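Local coordinates for putative glyoxalase superfamily protein (Ralstonia eutropha, PDB 3IUZ) that is probably an iron(II)-dependent dioxygenase that, like its relatives in the 2-oxoadipate dioxygenase/decarboxylase family, converts 2-oxoadipate to 2-hydroxyglutarate, at residues A[21-25]-A[68-72]; A[57-61]-A[300-304]; A[174-179]-A[195-200]. All coordinates share one frame; numbering follows the deposited sequence.

Overall arrangement
After helix 4-14 comes helix 16-25, and contact 1 closes a loop of 42 residues when segment 21-25 meets segment 68-72 of helix 62-73. Before that loop is complete the chain passes through 57-61, at the end of helix 42-60, whose partner 300-304 lies far ahead on strand 293-306; contacts 1 and 2 therefore cross along the chain. They also touch, Leu-58 and Tyr-303 both packing on Thr-68, which ties the helix pair of contact 1 to the mixed sheet. Contact 3 joins the neighbouring helices 173-185 and 190-200 within the long excursion between 61 and 300; it stands apart, its centre about 25 Å from that of contact 2.

Contact 1. Residues A[21-25]-A[68-72]; sequences HLLSL and TDDVA
Helix 16-25 packs with its last turn against helix 62-73, and the meeting is steep: the short axes run 76° apart and approach to 10.2 Å. Leu-25 supplies the apolar part. Its CG stands anti to the backbone N (chi1 176°), which carries both methyls across to the other helix. CD1 rests 3.5 Å from the backbone O of Thr-68 and 3.7 Å from Val-71 CG1, while CD2 lies 3.7 Å from Thr-68 CB. The polar part is bridged by one water. It sits in the plane of the His-21 ring at its edge, 2.8 Å from NE2, and is also 2.8 Å from Thr-68 OG1; it donates to Asp-69 OD1 at 2.6 Å. The imidazole and carboxylate planes are 70° apart, and Ala-72 CB approaches His-21 CE1 obliquely at 4.1 Å. Thr-68 OG1 also lies in hydrogen-bonding contact with the carbonyls of Gly-64 and Arg-65 in its own helix, which have its one proton to share. With no direct hydrogen bond between the segments, polar coupling here depends on that single water, whose three partners fix its place, and the nearby carboxylate would probably favour a protonated imidazole.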
ATOM      1  N   HIS A  21     -10.673  15.950   7.223  1.00 23.16           N
ATOM      2  CA  HIS A  21     -11.168  14.654   7.719  1.00 24.77           C
ATOM      3  C   HIS A  21      -9.986  13.727   8.032  1.00 24.75           C
ATOM      4  O   HIS A  21      -9.926  13.095   9.090  1.00 24.17           O
ATOM      5  CB  HIS A  21     -12.056  13.995   6.658  1.00 25.74           C
ATOM      6  CG  HIS A  21     -12.410  12.561   6.941  1.00 29.55           C
ATOM      7  ND1 HIS A  21     -13.272  12.183   7.957  1.00 34.87           N
ATOM      8  CD2 HIS A  21     -12.076  11.415   6.295  1.00 33.62           C
ATOM      9  CE1 HIS A  21     -13.404  10.867   7.958  1.00 33.31           C
ATOM     10  NE2 HIS A  21     -12.712  10.379   6.944  1.00 34.67           N
ATOM     11  N   LEU A  22      -9.037  13.672   7.105  1.00 24.14           N
ATOM     12  CA  LEU A  22      -7.904  12.792   7.261  1.00 25.01           C
ATOM     13  C   LEU A  22      -7.070  13.156   8.523  1.00 24.22           C
ATOM     14  O   LEU A  22      -6.626  12.261   9.261  1.00 23.03           O
ATOM     15  CB  LEU A  22      -7.058  12.806   5.978  1.00 25.23           C
ATOM     16  CG  LEU A  22      -6.232  11.540   5.762  1.00 27.39           C
ATOM     17  CD1 LEU A  22      -7.109  10.283   5.762  1.00 27.63           C
ATOM     18  CD2 LEU A  22      -5.426  11.674   4.477  1.00 30.73           C
ATOM     19  N   LEU A  23      -6.891  14.454   8.783  1.00 23.82           N
ATOM     20  CA  LEU A  23      -6.064  14.877   9.912  1.00 23.77           C
ATOM     21  C   LEU A  23      -6.810  14.614  11.216  1.00 24.28           C
ATOM     22  O   LEU A  23      -6.203  14.368  12.245  1.00 25.28           O
ATOM     23  CB  LEU A  23      -5.626  16.348   9.813  1.00 24.33           C
ATOM     24  CG  LEU A  23      -4.584  16.733   8.745  1.00 25.52           C
ATOM     25  CD1 LEU A  23      -4.478  18.241   8.606  1.00 27.35           C
ATOM     26  CD2 LEU A  23      -3.204  16.150   9.034  1.00 27.53           C
ATOM     27  N   SER A  24      -8.138  14.650  11.206  1.00 24.42           N
ATOM     28  CA  SER A  24      -8.819  14.326  12.439  1.00 25.11           C
ATOM     29  C   SER A  24      -8.856  12.811  12.665  1.00 24.54           C
ATOM     30  O   SER A  24      -8.986  12.380  13.785  1.00 25.06           O
ATOM     31  CB  SER A  24     -10.218  14.908  12.461  1.00 26.04           C
ATOM     32  OG  SER A  24     -11.046  14.111  11.659  1.00 29.22           O
ATOM     33  N   LEU A  25      -8.683  12.016  11.617  1.00 24.66           N
ATOM     34  CA  LEU A  25      -8.824  10.555  11.715  1.00 24.22           C
ATOM     35  C   LEU A  25      -7.485   9.841  12.031  1.00 24.46           C
ATOM     36  O   LEU A  25      -7.431   9.002  12.924  1.00 23.20           O
ATOM     37  CB  LEU A  25      -9.363   9.997  10.401  1.00 23.77           C
ATOM     38  CG  LEU A  25      -9.485   8.490  10.276  1.00 23.82           C
ATOM     39  CD1 LEU A  25     -10.505   7.932  11.280  1.00 20.54           C
ATOM     40  CD2 LEU A  25      -9.801   8.135   8.775  1.00 22.46           C
ATOM     41  N   THR A  68     -13.767   3.607   9.678  1.00 17.11           N
ATOM     42  CA  THR A  68     -13.093   4.849   9.997  1.00 18.20           C
ATOM     43  C   THR A  68     -14.093   5.990  10.185  1.00 18.86           C
ATOM     44  O   THR A  68     -13.852   6.881  11.002  1.00 18.66           O
ATOM     45  CB  THR A  68     -12.043   5.244   8.930  1.00 18.56           C
ATOM     46  OG1 THR A  68     -12.675   5.345   7.664  1.00 18.81           O
ATOM     47  CG2 THR A  68     -10.847   4.238   8.878  1.00 15.67           C
ATOM     48  N   ASP A  69     -15.238   5.968   9.457  1.00 19.38           N
ATOM     49  CA  ASP A  69     -16.316   6.947   9.746  1.00 19.58           C
ATOM     50  C   ASP A  69     -16.777   6.880  11.228  1.00 20.07           C
ATOM     51  O   ASP A  69     -17.014   7.916  11.880  1.00 19.21           O
ATOM     52  CB  ASP A  69     -17.516   6.730   8.830  1.00 20.45           C
ATOM     53  CG  ASP A  69     -17.305   7.263   7.413  1.00 21.17           C
ATOM     54  OD1 ASP A  69     -16.289   7.946   7.137  1.00 22.29           O
ATOM     55  OD2 ASP A  69     -18.166   6.966   6.543  1.00 19.04           O
ATOM     56  N   ASP A  70     -16.917   5.667  11.770  1.00 19.54           N
ATOM     57  CA  ASP A  70     -17.257   5.520  13.174  1.00 20.25           C
ATOM     58  C   ASP A  70     -16.131   6.064  14.070  1.00 20.21           C
ATOM     59  O   ASP A  70     -16.371   6.680  15.094  1.00 20.84           O
ATOM     60  CB  ASP A  70     -17.479   4.064  13.561  1.00 20.78           C
ATOM     61  CG  ASP A  70     -18.779   3.488  13.045  1.00 22.63           C
ATOM     62  OD1 ASP A  70     -19.621   4.192  12.418  1.00 24.18           O
ATOM     63  OD2 ASP A  70     -18.938   2.273  13.295  1.00 22.44           O
ATOM     64  N   VAL A  71     -14.896   5.810  13.697  1.00 20.37           N
ATOM     65  CA  VAL A  71     -13.760   6.325  14.503  1.00 20.52           C
ATOM     66  C   VAL A  71     -13.832   7.853  14.588  1.00 20.84           C
ATOM     67  O   VAL A  71     -13.787   8.414  15.670  1.00 20.10           O
ATOM     68  CB  VAL A  71     -12.403   5.807  13.939  1.00 20.43           C
ATOM     69  CG1 VAL A  71     -11.187   6.525  14.586  1.00 20.45           C
ATOM     70  CG2 VAL A  71     -12.320   4.264  14.141  1.00 17.26           C
ATOM     71  N   ALA A  72     -13.958   8.514  13.440  1.00 21.73           N
ATOM     72  CA  ALA A  72     -14.068   9.952  13.413  1.00 22.96           C
ATOM     73  C   ALA A  72     -15.269  10.417  14.225  1.00 23.82           C
ATOM     74  O   ALA A  72     -15.145  11.326  15.043  1.00 24.18           O
ATOM     75  CB  ALA A  72     -14.143  10.484  11.952  1.00 22.61           C
TER
HETATM   76  O   HOH W   1     -13.687   7.773   6.816  1.00 26.82           O

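Contact 2. Residues A[57-61]-A[300-304]; sequences ILDRV and GSFYE
The end of helix 42-60 and the turn after it lie against strand 293-306 of the mixed sheet in this glyoxalase-clan protein, a helix-on-sheet packing in which Val-61 and Phe-302 have the closest CA atoms, 6.0 Å apart. Apolar contacts come first. Both methyls of Val-61 press on the backbone around Ser-301 O: CG1, anti to its own N (chi1 -177°), comes within 3.9 Å of Phe-302 CA, and CG2 lies 3.8 Å from Ser-301 CB. Further along, Leu-58 CD2 approaches the Tyr-303 ring obliquely, 4.0 Å from CE2. The Phe-302 side chain leaves the strand in the direction away from the helix, and its ring stacks with His-238.

The polar contacts pass through two waters, no direct hydrogen bond spanning the segments. One water accepts from Ser-301 N and donates to Arg-60 O at 2.7 Å, joining that carbonyl to the backbone just ahead of residues 302-304. The Arg-60 and Ser-301 side chains have a common partner in the carbonyl of Phe-236, which receives bonds from Arg-60 NH2 and Ser-301 OG. The hydroxyl of Tyr-303, for its part, bonds to Asp-241. The arginine reaches its partners with CG between the backbone N and carbonyl carbon (chi1 71°) and the chain extended from there to NE. The other water lies at the edge of the Arg-60 guanidinium, in its plane, donating to Ser-301 OG and accepting from Arg-60 NE at 3.1 Å.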
ATOM      1  N   ILE A  57      -6.952   4.227  -0.315  1.00 19.86           N
ATOM      2  CA  ILE A  57      -7.510   2.911   0.094  0.50 19.63           C
ATOM      3  C   ILE A  57      -8.940   3.060   0.548  1.00 20.43           C
ATOM      4  O   ILE A  57      -9.806   2.297   0.122  1.00 21.79           O
ATOM      5  CB  ILE A  57      -6.735   2.190   1.220  0.50 19.10           C
ATOM      6  CG1 ILE A  57      -5.949   1.023   0.649  0.50 18.23           C
ATOM      7  CG2 ILE A  57      -7.698   1.597   2.336  0.50 17.94           C
ATOM      8  CD1 ILE A  57      -6.757   0.038  -0.098  0.50 14.41           C
ATOM      9  N   LEU A  58      -9.200   4.038   1.406  1.00 20.27           N
ATOM     10  CA  LEU A  58     -10.542   4.281   1.899  1.00 21.19           C
ATOM     11  C   LEU A  58     -11.540   4.538   0.755  1.00 22.95           C
ATOM     12  O   LEU A  58     -12.713   4.137   0.864  1.00 23.58           O
ATOM     13  CB  LEU A  58     -10.552   5.447   2.891  1.00 20.55           C
ATOM     14  CG  LEU A  58      -9.807   5.225   4.223  1.00 20.21           C
ATOM     15  CD1 LEU A  58     -10.056   6.440   5.115  1.00 20.68           C
ATOM     16  CD2 LEU A  58     -10.228   3.888   4.934  1.00 18.87           C
ATOM     17  N   ASP A  59     -11.090   5.203  -0.316  1.00 22.66           N
ATOM     18  CA  ASP A  59     -11.967   5.486  -1.450  1.00 23.35           C
ATOM     19  C   ASP A  59     -12.427   4.189  -2.134  1.00 23.72           C
ATOM     20  O   ASP A  59     -13.415   4.209  -2.841  1.00 24.35           O
ATOM     21  CB  ASP A  59     -11.249   6.311  -2.519  1.00 23.74           C
ATOM     22  CG  ASP A  59     -10.941   7.741  -2.078  1.00 25.94           C
ATOM     23  OD1 ASP A  59     -11.560   8.234  -1.126  1.00 27.53           O
ATOM     24  OD2 ASP A  59     -10.070   8.374  -2.720  1.00 27.48           O
ATOM     25  N   ARG A  60     -11.684   3.096  -2.020  1.00 22.99           N
ATOM     26  CA  ARG A  60     -12.097   1.872  -2.710  1.00 22.92           C
ATOM     27  C   ARG A  60     -12.262   0.637  -1.816  1.00 21.32           C
ATOM     28  O   ARG A  60     -12.411  -0.503  -2.317  1.00 20.82           O
ATOM     29  CB  ARG A  60     -11.144   1.559  -3.839  1.00 23.06           C
ATOM     30  CG  ARG A  60      -9.795   1.105  -3.406  1.00 26.68           C
ATOM     31  CD  ARG A  60      -8.934   0.904  -4.635  1.00 28.84           C
ATOM     32  NE  ARG A  60      -7.669   0.334  -4.209  1.00 29.17           N
ATOM     33  CZ  ARG A  60      -6.706   1.058  -3.663  1.00 32.54           C
ATOM     34  NH1 ARG A  60      -6.875   2.386  -3.534  1.00 33.54           N
ATOM     35  NH2 ARG A  60      -5.579   0.472  -3.248  1.00 29.63           N
ATOM     36  N   VAL A  61     -12.248   0.879  -0.508  1.00 19.29           N
ATOM     37  CA  VAL A  61     -12.462  -0.160   0.498  1.00 17.44           C
ATOM     38  C   VAL A  61     -13.585   0.339   1.434  1.00 17.62           C
ATOM     39  O   VAL A  61     -13.343   0.864   2.504  1.00 18.09           O
ATOM     40  CB  VAL A  61     -11.189  -0.475   1.229  1.00 17.51           C
ATOM     41  CG1 VAL A  61     -11.428  -1.664   2.269  1.00 16.11           C
ATOM     42  CG2 VAL A  61     -10.081  -0.834   0.246  1.00 16.72           C
ATOM     43  N   GLY A 300     -11.257  -6.962  -4.320  1.00 16.63           N
ATOM     44  CA  GLY A 300     -10.490  -5.759  -4.317  1.00 17.24           C
ATOM     45  C   GLY A 300      -9.535  -5.842  -3.126  1.00 16.68           C
ATOM     46  O   GLY A 300      -8.920  -6.871  -2.843  1.00 15.71           O
ATOM     47  N   SER A 301      -9.463  -4.760  -2.416  1.00 17.13           N
ATOM     48  CA  SER A 301      -8.540  -4.625  -1.287  1.00 16.26           C
ATOM     49  C   SER A 301      -9.294  -4.670   0.036  1.00 16.69           C
ATOM     50  O   SER A 301     -10.534  -4.693   0.052  1.00 15.53           O
ATOM     51  CB  SER A 301      -7.817  -3.304  -1.470  1.00 17.56           C
ATOM     52  OG  SER A 301      -7.035  -3.364  -2.656  1.00 17.22           O
ATOM     53  N   PHE A 302      -8.574  -4.649   1.156  1.00 16.50           N
ATOM     54  CA  PHE A 302      -9.174  -4.809   2.492  1.00 16.52           C
ATOM     55  C   PHE A 302      -8.513  -3.914   3.541  1.00 17.02           C
ATOM     56  O   PHE A 302      -7.452  -3.283   3.289  1.00 16.00           O
ATOM     57  CB  PHE A 302      -9.236  -6.288   2.962  1.00 17.36           C
ATOM     58  CG  PHE A 302      -7.898  -6.992   3.166  1.00 16.65           C
ATOM     59  CD1 PHE A 302      -7.283  -7.653   2.121  1.00 17.27           C
ATOM     60  CD2 PHE A 302      -7.284  -7.021   4.414  1.00 15.22           C
ATOM     61  CE1 PHE A 302      -6.110  -8.352   2.297  1.00 19.26           C
ATOM     62  CE2 PHE A 302      -6.077  -7.686   4.600  1.00 18.44           C
ATOM     63  CZ  PHE A 302      -5.494  -8.376   3.534  1.00 19.17           C
ATOM     64  N   TYR A 303      -9.196  -3.786   4.672  1.00 15.90           N
ATOM     65  CA  TYR A 303      -8.747  -3.008   5.833  1.00 16.34           C
ATOM     66  C   TYR A 303      -8.477  -3.991   6.941  1.00 16.24           C
ATOM     67  O   TYR A 303      -9.321  -4.826   7.266  1.00 18.31           O
ATOM     68  CB  TYR A 303      -9.832  -2.029   6.261  1.00 16.08           C
ATOM     69  CG  TYR A 303      -9.416  -0.949   7.245  1.00 15.16           C
ATOM     70  CD1 TYR A 303      -9.433  -1.175   8.614  1.00 15.02           C
ATOM     71  CD2 TYR A 303      -9.102   0.320   6.810  1.00 17.70           C
ATOM     72  CE1 TYR A 303      -9.083  -0.191   9.513  1.00 15.24           C
ATOM     73  CE2 TYR A 303      -8.790   1.329   7.711  1.00 17.00           C
ATOM     74  CZ  TYR A 303      -8.765   1.077   9.039  1.00 14.90           C
ATOM     75  OH  TYR A 303      -8.408   2.080   9.926  1.00 17.76           O
ATOM     76  N   GLU A 304      -7.297  -3.873   7.539  1.00 16.09           N
ATOM     77  CA  GLU A 304      -6.787  -4.832   8.479  1.00 15.05           C
ATOM     78  C   GLU A 304      -6.394  -4.151   9.792  1.00 15.09           C
ATOM     79  O   GLU A 304      -6.057  -2.969   9.820  1.00 13.55           O
ATOM     80  CB  GLU A 304      -5.553  -5.529   7.868  1.00 16.58           C
ATOM     81  CG  GLU A 304      -4.785  -6.507   8.810  1.00 18.15           C
ATOM     82  CD  GLU A 304      -3.595  -7.126   8.102  1.00 22.84           C
ATOM     83  OE1 GLU A 304      -2.508  -6.511   8.068  1.00 24.12           O
ATOM     84  OE2 GLU A 304      -3.784  -8.208   7.534  1.00 24.02           O
TER
HETATM   85  O   HOH W   2      -7.967  -2.582  -5.089  1.00 28.22           O
HETATM   86  O   HOH W   3     -11.039  -2.631  -3.157  1.00 32.98           O

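Contact 3. Residues A[174-179]-A[195-200]; sequences RAQTLL and ELIGLL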
ATOM      1  N   ARG A 174      10.496  13.960 -13.651  1.00 15.45           N
ATOM      2  CA  ARG A 174      10.325  14.978 -12.644  1.00 14.91           C
ATOM      3  C   ARG A 174      10.222  14.313 -11.263  1.00 13.70           C
ATOM      4  O   ARG A 174      10.750  14.851 -10.279  1.00 13.75           O
ATOM      5  CB  ARG A 174       9.079  15.792 -12.956  1.00 14.87           C
ATOM      6  CG  ARG A 174       8.801  16.858 -11.933  1.00 16.57           C
ATOM      7  CD  ARG A 174       9.798  18.019 -12.003  1.00 18.06           C
ATOM      8  NE  ARG A 174       9.434  19.029 -11.018  1.00 14.81           N
ATOM      9  CZ  ARG A 174      10.250  19.962 -10.547  1.00 18.01           C
ATOM     10  NH1 ARG A 174      11.520  20.088 -10.979  1.00 17.22           N
ATOM     11  NH2 ARG A 174       9.808  20.757  -9.621  1.00 15.83           N
ATOM     12  N   ALA A 175       9.526  13.171 -11.187  1.00 13.73           N
ATOM     13  CA  ALA A 175       9.384  12.447  -9.921  1.00 13.15           C
ATOM     14  C   ALA A 175      10.793  12.063  -9.428  1.00 13.12           C
ATOM     15  O   ALA A 175      11.134  12.218  -8.250  1.00 12.34           O
ATOM     16  CB  ALA A 175       8.497  11.168 -10.069  1.00 14.26           C
ATOM     17  N   GLN A 176      11.590  11.536 -10.336  1.00 12.76           N
ATOM     18  CA  GLN A 176      12.951  11.101  -9.975  1.00 12.02           C
ATOM     19  C   GLN A 176      13.843  12.252  -9.619  1.00 11.64           C
ATOM     20  O   GLN A 176      14.669  12.122  -8.735  1.00 11.80           O
ATOM     21  CB  GLN A 176      13.556  10.274 -11.086  1.00 11.26           C
ATOM     22  CG  GLN A 176      12.823   8.950 -11.304  1.00 12.24           C
ATOM     23  CD  GLN A 176      13.460   8.060 -12.358  1.00 16.51           C
ATOM     24  OE1 GLN A 176      14.664   7.703 -12.273  1.00 13.45           O
ATOM     25  NE2 GLN A 176      12.633   7.617 -13.325  1.00 13.25           N
ATOM     26  N   THR A 177      13.684  13.388 -10.316  1.00 12.66           N
ATOM     27  CA  THR A 177      14.406  14.598  -9.974  1.00 13.25           C
ATOM     28  C   THR A 177      14.189  14.999  -8.514  1.00 14.20           C
ATOM     29  O   THR A 177      15.162  15.250  -7.739  1.00 15.25           O
ATOM     30  CB  THR A 177      13.950  15.768 -10.880  1.00 13.64           C
ATOM     31  OG1 THR A 177      14.246  15.441 -12.251  1.00 14.92           O
ATOM     32  CG2 THR A 177      14.646  17.090 -10.471  1.00 13.41           C
ATOM     33  N   LEU A 178      12.925  15.008  -8.091  1.00 12.90           N
ATOM     34  CA  LEU A 178      12.579  15.510  -6.745  1.00 13.14           C
ATOM     35  C   LEU A 178      12.968  14.494  -5.651  1.00 12.69           C
ATOM     36  O   LEU A 178      13.432  14.876  -4.570  1.00 13.11           O
ATOM     37  CB  LEU A 178      11.068  15.868  -6.671  1.00 12.94           C
ATOM     38  CG  LEU A 178      10.658  17.091  -7.534  1.00 14.98           C
ATOM     39  CD1 LEU A 178       9.110  17.349  -7.528  1.00 10.83           C
ATOM     40  CD2 LEU A 178      11.430  18.345  -7.040  1.00 13.47           C
ATOM     41  N   LEU A 179      12.773  13.217  -5.967  1.00 12.54           N
ATOM     42  CA  LEU A 179      13.165  12.118  -5.101  0.50 12.70           C
ATOM     43  C   LEU A 179      14.658  12.162  -4.717  1.00 13.31           C
ATOM     44  O   LEU A 179      15.027  12.047  -3.557  1.00 12.49           O
ATOM     45  CB  LEU A 179      12.865  10.822  -5.844  0.50 12.98           C
ATOM     46  CG  LEU A 179      12.529   9.601  -5.029  0.50 13.27           C
ATOM     47  CD1 LEU A 179      11.601  10.009  -3.890  0.50  9.95           C
ATOM     48  CD2 LEU A 179      11.926   8.529  -6.012  0.50 13.53           C
ATOM     49  N   GLU A 195       4.408  18.468  -4.696  1.00 14.96           N
ATOM     50  CA  GLU A 195       4.465  18.043  -6.096  1.00 15.32           C
ATOM     51  C   GLU A 195       4.949  16.611  -6.181  1.00 14.13           C
ATOM     52  O   GLU A 195       4.335  15.783  -6.879  1.00 14.48           O
ATOM     53  CB  GLU A 195       5.373  18.959  -6.914  1.00 15.45           C
ATOM     54  CG  GLU A 195       5.511  18.540  -8.369  1.00 17.20           C
ATOM     55  CD  GLU A 195       6.474  19.429  -9.146  1.00 16.36           C
ATOM     56  OE1 GLU A 195       7.051  20.419  -8.583  1.00 14.28           O
ATOM     57  OE2 GLU A 195       6.648  19.136 -10.334  1.00 14.30           O
ATOM     58  N   LEU A 196       6.012  16.279  -5.444  1.00 13.91           N
ATOM     59  CA  LEU A 196       6.517  14.872  -5.441  1.00 13.92           C
ATOM     60  C   LEU A 196       5.456  13.870  -5.034  1.00 14.55           C
ATOM     61  O   LEU A 196       5.273  12.810  -5.676  1.00 12.76           O
ATOM     62  CB  LEU A 196       7.747  14.735  -4.529  1.00 14.17           C
ATOM     63  CG  LEU A 196       8.316  13.353  -4.358  1.00 15.82           C
ATOM     64  CD1 LEU A 196       8.707  12.763  -5.706  1.00 12.95           C
ATOM     65  CD2 LEU A 196       9.531  13.362  -3.331  1.00 14.74           C
ATOM     66  N   ILE A 197       4.731  14.182  -3.962  1.00 15.01           N
ATOM     67  CA  ILE A 197       3.675  13.266  -3.503  1.00 15.47           C
ATOM     68  C   ILE A 197       2.664  13.024  -4.638  1.00 15.00           C
ATOM     69  O   ILE A 197       2.277  11.887  -4.914  1.00 15.86           O
ATOM     70  CB  ILE A 197       2.986  13.792  -2.231  1.00 14.65           C
ATOM     71  CG1 ILE A 197       3.946  13.731  -1.065  1.00 15.99           C
ATOM     72  CG2 ILE A 197       1.653  13.047  -1.955  1.00 13.68           C
ATOM     73  CD1 ILE A 197       3.490  14.644   0.143  1.00 12.53           C
ATOM     74  N   GLY A 198       2.254  14.090  -5.294  1.00 15.22           N
ATOM     75  CA  GLY A 198       1.305  13.991  -6.412  1.00 15.77           C
ATOM     76  C   GLY A 198       1.801  13.068  -7.523  1.00 16.32           C
ATOM     77  O   GLY A 198       1.014  12.401  -8.176  1.00 14.10           O
ATOM     78  N   LEU A 199       3.115  13.050  -7.732  1.00 16.38           N
ATOM     79  CA  LEU A 199       3.712  12.288  -8.820  1.00 16.07           C
ATOM     80  C   LEU A 199       3.929  10.880  -8.390  1.00 15.79           C
ATOM     81  O   LEU A 199       3.946   9.982  -9.241  1.00 14.71           O
ATOM     82  CB  LEU A 199       5.049  12.875  -9.252  1.00 16.43           C
ATOM     83  CG  LEU A 199       4.979  14.240  -9.955  1.00 17.61           C
ATOM     84  CD1 LEU A 199       6.420  14.841 -10.060  1.00 19.03           C
ATOM     85  CD2 LEU A 199       4.309  14.046 -11.324  1.00 19.50           C
ATOM     86  N   LEU A 200       4.072  10.659  -7.090  1.00 12.69           N
ATOM     87  CA  LEU A 200       4.295   9.299  -6.615  1.00 14.18           C
ATOM     88  C   LEU A 200       3.006   8.509  -6.469  1.00 15.11           C
ATOM     89  O   LEU A 200       3.018   7.279  -6.633  1.00 15.93           O
ATOM     90  CB  LEU A 200       5.042   9.277  -5.278  1.00 12.42           C
ATOM     91  CG  LEU A 200       6.489   9.795  -5.326  1.00 12.35           C
ATOM     92  CD1 LEU A 200       7.126   9.713  -3.918  1.00 12.74           C
ATOM     93  CD2 LEU A 200       7.353   8.992  -6.364  1.00 13.32           C
TER
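Glu-195 OE2 accepts from Arg-174 NE at 2.9 Å, the shorter arm of a two-bonded salt bridge at the margin of a helix pair. Helices 173-185 and 190-200 follow one another in the chain as a helical hairpin, splayed rather than strictly antiparallel: the short axes make 133° and come within 9.3 Å. In the second arm Arg-174 NH2 reaches Glu-195 OE1 at 3.0 Å with an N-H...O angle of 178°. The grip is side-on, one nitrogen to each oxygen, and both acceptors lie close to the guanidinium plane. The match is not flat from the other side, however: the two planes are 37° apart, OE2 being approached from above the carboxylate plane and OE1 on its syn side but also from a direction tilted out of the plane. A bend at chi2 turns the arginine to present this edge. Two bonds of this kind fix the rotation of both groups.

Behind the ion pair lies an apolar seam. Leu-178 CD1 lies against the glutamate, 3.7 Å from its CD, while its CD2 rests over one guanidinium face, offset toward the rim. Leu-199 CD1 sits 3.6 Å from Arg-174 CG. The backbones are nearest at Ala-175 and Leu-199, whose CB atoms are 3.9 Å apart, the alanine having no side-chain atom beyond its CB. Beyond them Leu-179 and Leu-200 also reach helix 101-110, and Leu-200 touches Leu-49 of helix 42-60. Leu-196 CD1 lies 3.6 Å from the backbone O of Ala-175.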